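Activator of Hsp90 ATPase homologue 1/2-like C-terminal domain-containing protein (PDB 3UID) probably acts as a type II toxin related to a hypoxia-linked toxin of the tubercle bacillus, and has the SRPBCC fold of the AHA1 family. Local coordinates at residues A19-P24 with A124-T129; H87-L92 with Y113-H118. One frame throughout, in Å; residues are numbered along the deposited sequence.

Contact 1: A19-P24 with A124-T129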
loop_
_atom_site.group_PDB
_atom_site.type_symbol
_atom_site.label_atom_id
_atom_site.label_comp_id
_atom_site.label_asym_id
_atom_site.label_seq_id
_atom_site.Cartn_x
_atom_site.Cartn_y
_atom_site.Cartn_z
ATOM N N ALA A 19 9.810 5.659 1.719
ATOM C CA ALA A 19 9.587 6.179 3.061
ATOM C C ALA A 19 10.720 5.759 3.960
ATOM O O ALA A 19 11.415 4.785 3.677
ATOM C CB ALA A 19 8.292 5.631 3.629
ATOM N N GLU A 20 10.907 6.525 5.030
ATOM C CA GLU A 20 11.805 6.131 6.099
ATOM C C GLU A 20 11.035 6.053 7.405
ATOM O O GLU A 20 10.258 6.947 7.739
ATOM C CB GLU A 20 12.986 7.092 6.188
ATOM C CG GLU A 20 13.950 6.918 5.029
ATOM C CD GLU A 20 15.046 7.963 4.998
ATOM O OE1 GLU A 20 15.288 8.615 6.036
ATOM O OE2 GLU A 20 15.667 8.127 3.926
ATOM N N PHE A 21 11.233 4.957 8.133
ATOM C CA PHE A 21 10.506 4.728 9.382
ATOM C C PHE A 21 11.490 4.529 10.525
ATOM O O PHE A 21 12.497 3.843 10.359
ATOM C CB PHE A 21 9.651 3.467 9.272
ATOM C CG PHE A 21 8.554 3.546 8.239
ATOM C CD1 PHE A 21 7.582 4.536 8.311
ATOM C CD2 PHE A 21 8.484 2.615 7.214
ATOM C CE1 PHE A 21 6.558 4.595 7.367
ATOM C CE2 PHE A 21 7.465 2.664 6.267
ATOM C CZ PHE A 21 6.505 3.657 6.343
ATOM N N ALA A 22 11.194 5.101 11.689
ATOM C CA ALA A 22 12.094 4.966 12.834
ATOM C C ALA A 22 11.734 3.734 13.657
ATOM O O ALA A 22 11.340 3.832 14.819
ATOM C CB ALA A 22 12.082 6.229 13.690
ATOM N N ALA A 23 11.854 2.572 13.018
ATOM C CA ALA A 23 11.608 1.292 13.653
ATOM C C ALA A 23 12.283 0.225 12.808
ATOM O O ALA A 23 12.572 0.448 11.625
ATOM C CB ALA A 23 10.092 1.028 13.763
ATOM N N PRO A 24 12.547 -0.940 13.402
ATOM C CA PRO A 24 13.252 -2.012 12.695
ATOM C C PRO A 24 12.426 -2.624 11.571
ATOM O O PRO A 24 11.194 -2.536 11.587
ATOM C CB PRO A 24 13.504 -3.053 13.796
ATOM C CG PRO A 24 13.463 -2.282 15.072
ATOM C CD PRO A 24 12.460 -1.189 14.851
ATOM N N ALA A 124 11.551 1.917 3.295
ATOM C CA ALA A 124 10.534 1.155 2.582
ATOM C C ALA A 124 10.405 1.694 1.177
ATOM O O ALA A 124 10.233 2.901 0.998
ATOM C CB ALA A 124 9.206 1.265 3.289
ATOM N N THR A 125 10.461 0.799 0.193
ATOM C CA THR A 125 10.302 1.190 -1.195
ATOM C C THR A 125 9.101 0.458 -1.763
ATOM O O THR A 125 9.052 -0.774 -1.737
ATOM C CB THR A 125 11.552 0.859 -2.018
ATOM O OG1 THR A 125 12.694 1.497 -1.417
ATOM C CG2 THR A 125 11.395 1.356 -3.443
ATOM N N TYR A 126 8.125 1.223 -2.236
ATOM C CA TYR A 126 6.897 0.669 -2.780
ATOM C C TYR A 126 6.855 0.954 -4.280
ATOM O O TYR A 126 6.663 2.103 -4.692
ATOM C CB TYR A 126 5.692 1.333 -2.113
ATOM C CG TYR A 126 5.693 1.338 -0.586
ATOM C CD1 TYR A 126 5.039 0.344 0.130
ATOM C CD2 TYR A 126 6.316 2.359 0.130
ATOM C CE1 TYR A 126 4.997 0.373 1.529
ATOM C CE2 TYR A 126 6.290 2.394 1.531
ATOM C CZ TYR A 126 5.630 1.395 2.217
ATOM O OH TYR A 126 5.596 1.408 3.601
ATOM N N VAL A 127 7.044 -0.086 -5.083
ATOM C CA VAL A 127 7.135 0.072 -6.534
ATOM C C VAL A 127 5.922 -0.548 -7.212
ATOM O O VAL A 127 5.712 -1.762 -7.131
ATOM C CB VAL A 127 8.399 -0.593 -7.124
ATOM C CG1 VAL A 127 8.459 -0.394 -8.643
ATOM C CG2 VAL A 127 9.673 -0.053 -6.456
ATOM N N GLY A 128 5.145 0.290 -7.888
ATOM C CA GLY A 128 3.975 -0.148 -8.638
ATOM C C GLY A 128 4.234 -0.016 -10.123
ATOM O O GLY A 128 4.652 1.050 -10.584
ATOM N N THR A 129 3.978 -1.090 -10.866
ATOM C CA THR A 129 4.239 -1.138 -12.297
ATOM C C THR A 129 2.906 -1.274 -13.016
ATOM O O THR A 129 2.103 -2.156 -12.689
ATOM C CB THR A 129 5.140 -2.324 -12.656
ATOM O OG1 THR A 129 6.382 -2.226 -11.949
ATOM C CG2 THR A 129 5.414 -2.354 -14.166
#

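Contact 2: H87-L92 with Y113-H118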
loop_
_atom_site.group_PDB
_atom_site.type_symbol
_atom_site.label_atom_id
_atom_site.label_comp_id
_atom_site.label_asym_id
_atom_site.label_seq_id
_atom_site.Cartn_x
_atom_site.Cartn_y
_atom_site.Cartn_z
ATOM N N HIS A 87 11.782 -8.919 4.418
ATOM C CA HIS A 87 12.329 -7.926 3.496
ATOM C C HIS A 87 11.433 -7.528 2.335
ATOM O O HIS A 87 11.556 -6.423 1.828
ATOM C CB HIS A 87 13.701 -8.344 2.976
ATOM C CG HIS A 87 14.789 -8.201 3.992
ATOM N ND1 HIS A 87 15.435 -9.285 4.542
ATOM C CD2 HIS A 87 15.333 -7.102 4.568
ATOM C CE1 HIS A 87 16.336 -8.862 5.411
ATOM N NE2 HIS A 87 16.297 -7.543 5.444
ATOM N N SER A 88 10.525 -8.397 1.910
ATOM C CA SER A 88 9.744 -8.041 0.723
ATOM C C SER A 88 8.510 -8.900 0.528
ATOM O O SER A 88 8.478 -10.047 0.977
ATOM C CB SER A 88 10.638 -8.174 -0.521
ATOM O OG SER A 88 10.034 -7.606 -1.672
ATOM N N PHE A 89 7.485 -8.327 -0.105
ATOM C CA PHE A 89 6.397 -9.115 -0.677
ATOM C C PHE A 89 5.937 -8.494 -1.986
ATOM O O PHE A 89 6.194 -7.315 -2.245
ATOM C CB PHE A 89 5.248 -9.414 0.319
ATOM C CG PHE A 89 4.441 -8.210 0.751
ATOM C CD1 PHE A 89 3.264 -7.877 0.092
ATOM C CD2 PHE A 89 4.841 -7.436 1.831
ATOM C CE1 PHE A 89 2.493 -6.781 0.498
ATOM C CE2 PHE A 89 4.073 -6.338 2.245
ATOM C CZ PHE A 89 2.895 -6.013 1.571
ATOM N N SER A 90 5.314 -9.306 -2.830
ATOM C CA SER A 90 4.925 -8.872 -4.165
ATOM C C SER A 90 3.494 -9.280 -4.420
ATOM O O SER A 90 3.046 -10.316 -3.918
ATOM C CB SER A 90 5.827 -9.524 -5.207
ATOM O OG SER A 90 7.188 -9.171 -4.996
ATOM N N PHE A 91 2.779 -8.489 -5.215
ATOM C CA PHE A 91 1.361 -8.757 -5.430
ATOM C C PHE A 91 0.810 -8.029 -6.636
ATOM O O PHE A 91 1.368 -7.014 -7.086
ATOM C CB PHE A 91 0.526 -8.381 -4.187
ATOM C CG PHE A 91 0.601 -6.919 -3.811
ATOM C CD1 PHE A 91 -0.332 -6.008 -4.298
ATOM C CD2 PHE A 91 1.608 -6.467 -2.957
ATOM C CE1 PHE A 91 -0.258 -4.652 -3.941
ATOM C CE2 PHE A 91 1.696 -5.114 -2.587
ATOM C CZ PHE A 91 0.756 -4.214 -3.069
ATOM N N LEU A 92 -0.286 -8.561 -7.157
ATOM C CA LEU A 92 -1.062 -7.865 -8.177
ATOM C C LEU A 92 -2.220 -7.154 -7.480
ATOM O O LEU A 92 -2.842 -7.701 -6.579
ATOM C CB LEU A 92 -1.596 -8.870 -9.202
ATOM C CG LEU A 92 -0.524 -9.801 -9.763
ATOM C CD1 LEU A 92 -1.134 -11.020 -10.430
ATOM C CD2 LEU A 92 0.380 -9.040 -10.716
ATOM N N TYR A 113 6.916 -4.476 -2.596
ATOM C CA TYR A 113 7.275 -3.706 -1.407
ATOM C C TYR A 113 8.555 -4.270 -0.824
ATOM O O TYR A 113 8.658 -5.476 -0.585
ATOM C CB TYR A 113 6.188 -3.842 -0.342
ATOM C CG TYR A 113 4.882 -3.121 -0.629
ATOM C CD1 TYR A 113 4.589 -2.602 -1.887
ATOM C CD2 TYR A 113 3.940 -2.974 0.386
ATOM C CE1 TYR A 113 3.369 -1.931 -2.117
ATOM C CE2 TYR A 113 2.734 -2.329 0.173
ATOM C CZ TYR A 113 2.456 -1.814 -1.075
ATOM O OH TYR A 113 1.264 -1.169 -1.284
ATOM N N THR A 114 9.527 -3.398 -0.587
ATOM C CA THR A 114 10.807 -3.827 -0.056
ATOM C C THR A 114 11.171 -3.015 1.184
ATOM O O THR A 114 11.084 -1.781 1.173
ATOM C CB THR A 114 11.895 -3.729 -1.135
ATOM O OG1 THR A 114 11.494 -4.509 -2.266
ATOM C CG2 THR A 114 13.223 -4.240 -0.615
ATOM N N PHE A 115 11.571 -3.720 2.243
ATOM C CA PHE A 115 11.917 -3.113 3.529
ATOM C C PHE A 115 13.367 -3.457 3.856
ATOM O O PHE A 115 13.733 -4.628 3.996
ATOM C CB PHE A 115 10.987 -3.633 4.635
ATOM C CG PHE A 115 9.538 -3.571 4.270
ATOM C CD1 PHE A 115 8.912 -2.346 4.115
ATOM C CD2 PHE A 115 8.803 -4.726 4.072
ATOM C CE1 PHE A 115 7.577 -2.272 3.765
ATOM C CE2 PHE A 115 7.466 -4.658 3.712
ATOM C CZ PHE A 115 6.850 -3.427 3.567
ATOM N N THR A 116 14.212 -2.439 3.954
ATOM C CA THR A 116 15.617 -2.685 4.245
ATOM C C THR A 116 16.129 -1.819 5.370
ATOM O O THR A 116 15.607 -0.734 5.633
ATOM C CB THR A 116 16.486 -2.524 2.990
ATOM O OG1 THR A 116 16.250 -1.240 2.402
ATOM C CG2 THR A 116 16.140 -3.615 1.976
ATOM N N GLU A 117 17.158 -2.316 6.043
ATOM C CA GLU A 117 17.707 -1.634 7.189
ATOM C C GLU A 117 18.357 -0.341 6.731
ATOM O O GLU A 117 19.117 -0.317 5.759
ATOM C CB GLU A 117 18.721 -2.536 7.905
ATOM C CG GLU A 117 18.152 -3.875 8.408
ATOM C CD GLU A 117 17.920 -4.904 7.299
ATOM O OE1 GLU A 117 18.351 -4.666 6.143
ATOM O OE2 GLU A 117 17.301 -5.956 7.586
ATOM N N HIS A 118 18.035 0.744 7.419
ATOM C CA HIS A 118 18.558 2.049 7.068
ATOM C C HIS A 118 18.727 2.843 8.355
ATOM O O HIS A 118 17.782 3.468 8.836
ATOM C CB HIS A 118 17.605 2.760 6.111
ATOM C CG HIS A 118 18.175 4.002 5.505
ATOM N ND1 HIS A 118 18.107 5.229 6.127
ATOM C CD2 HIS A 118 18.827 4.205 4.336
ATOM C CE1 HIS A 118 18.693 6.138 5.366
ATOM N NE2 HIS A 118 19.138 5.542 4.274
#

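Contact 1: A19-P24 with A124-T129
Strands 14-21 and 121-129 are neighbours in the antiparallel sheet of this SRPBCC (Bet v 1-like) fold, and they meet here through A19 and A124, an antiparallel hydrogen-bonded pair. The two residues exchange backbone bonds: A19 N donates to A124 O and A124 N to A19 O, each over 2.9 Å. Both methyl groups rise on the same face of the sheet, and A19 CB stands 4.5 Å from A124 CB.

Over this pair of small residues two aromatic side chains converge tip to tip from the two strands. F21 has CG anti to its carbonyl carbon (chi1 -64°), and the far part of its ring reaches the second strand: CE2 lies 3.7 Å from A124 CB and 3.5 Å from Y126 OH. The tyrosine oxygen sits at the edge of the F21 ring, close to its plane, so it faces the ring's C-H groups and not its pi cloud. A19 CB in turn touches the rim of the other ring, 4.3 Å from Y126 CE2 and near the tyrosine plane.

In Bet v 1-like proteins a curved sheet wraps a long C-terminal helix, and this face of A19, F21 and A124 is the inner one: A19 and F21 both pack on I152 of helix 144-158, and F21 also touches I155. The phenol group of Y126 is hydrogen-bonded to the hydroxyl of Y32 in helix 25-33, which satisfies its polar end beside the F21 edge. Past F21 the first strand gives way to an inverse gamma turn centred on A22, and P24 takes the N-cap position of helix 25-33.

Contact 2: H87-L92 with Y113-H118
H87 and E117 join across the edge of the contact by a histidine-carboxylate hydrogen bond, NE2 donating to OE2 over 2.8 Å. The oxygen uses its syn lone pair, on the side of OE1, although the ring and carboxylate planes are 66° apart. F115 O lies at the edge of the same imidazole, 3.0 Å from H87 CD2. H87 was modelled in two conformers, and both contacts of its ring hold for the one described here.

Next to this pair, F115 N donates to H87 O in a short bond of 2.7 Å. Y113 O is gripped twice: F89 N approaches in the carbonyl plane, whereas S88 OG comes from above it at 2.8 Å. Having OG anti to the backbone N (chi1 -169°) brings the serine hydroxyl to that oxygen. Y113 N closes the pair by donating to F89 O.

F89, F91 and Y113 form an aromatic cluster on the face carrying F89 and Y113. The edge of F91 points at a face of Y113 in a T-shaped contact, with the planes at 79° and F91 CZ 3.6 Å from Y113 CZ. F89 lies alongside Y113, with F89 CZ 3.4 Å from Y113 CD2. F89 CE2 touches the edge of the F115 ring.

In the second shell W78 stacks on F91, Y126 meets Y113 edge-to-face, and V25, I28 and W29 of helix 25-33 cover F115. Strand 88-96 starts at a classic beta bulge in which H87 and S88 both face D84 of strand 73-84. The aromatic cluster of F89, F91 and Y113 thus lies toward F91, and the bond between polar side chains toward H87 and E117, where the carboxylate would tend to stabilise positive charge on the imidazole.

In the fold
Contacts 1 and 2 lie in one antiparallel sheet, their centres about 7 Å apart. Strands 14-21, 121-129, 109-118 and 88-96 stand side by side in that order, and the two middle ones follow each other in the chain. Contact 2 is nested inside the loop closed by contact 1, because 87-92 and 113-118 both fall between 19-24 and 124-129. They touch directly: T125 N lies 2.8 Å from T114 O, probably hydrogen-bonded, and A124 CB packs 3.7 Å from F115 CD1. Y32 of helix 25-33 meets both Y126 and F115. F21, Y126, Y113, F115 and F89 probably contribute to the helix-packed face, consistent with the SRPBCC fold.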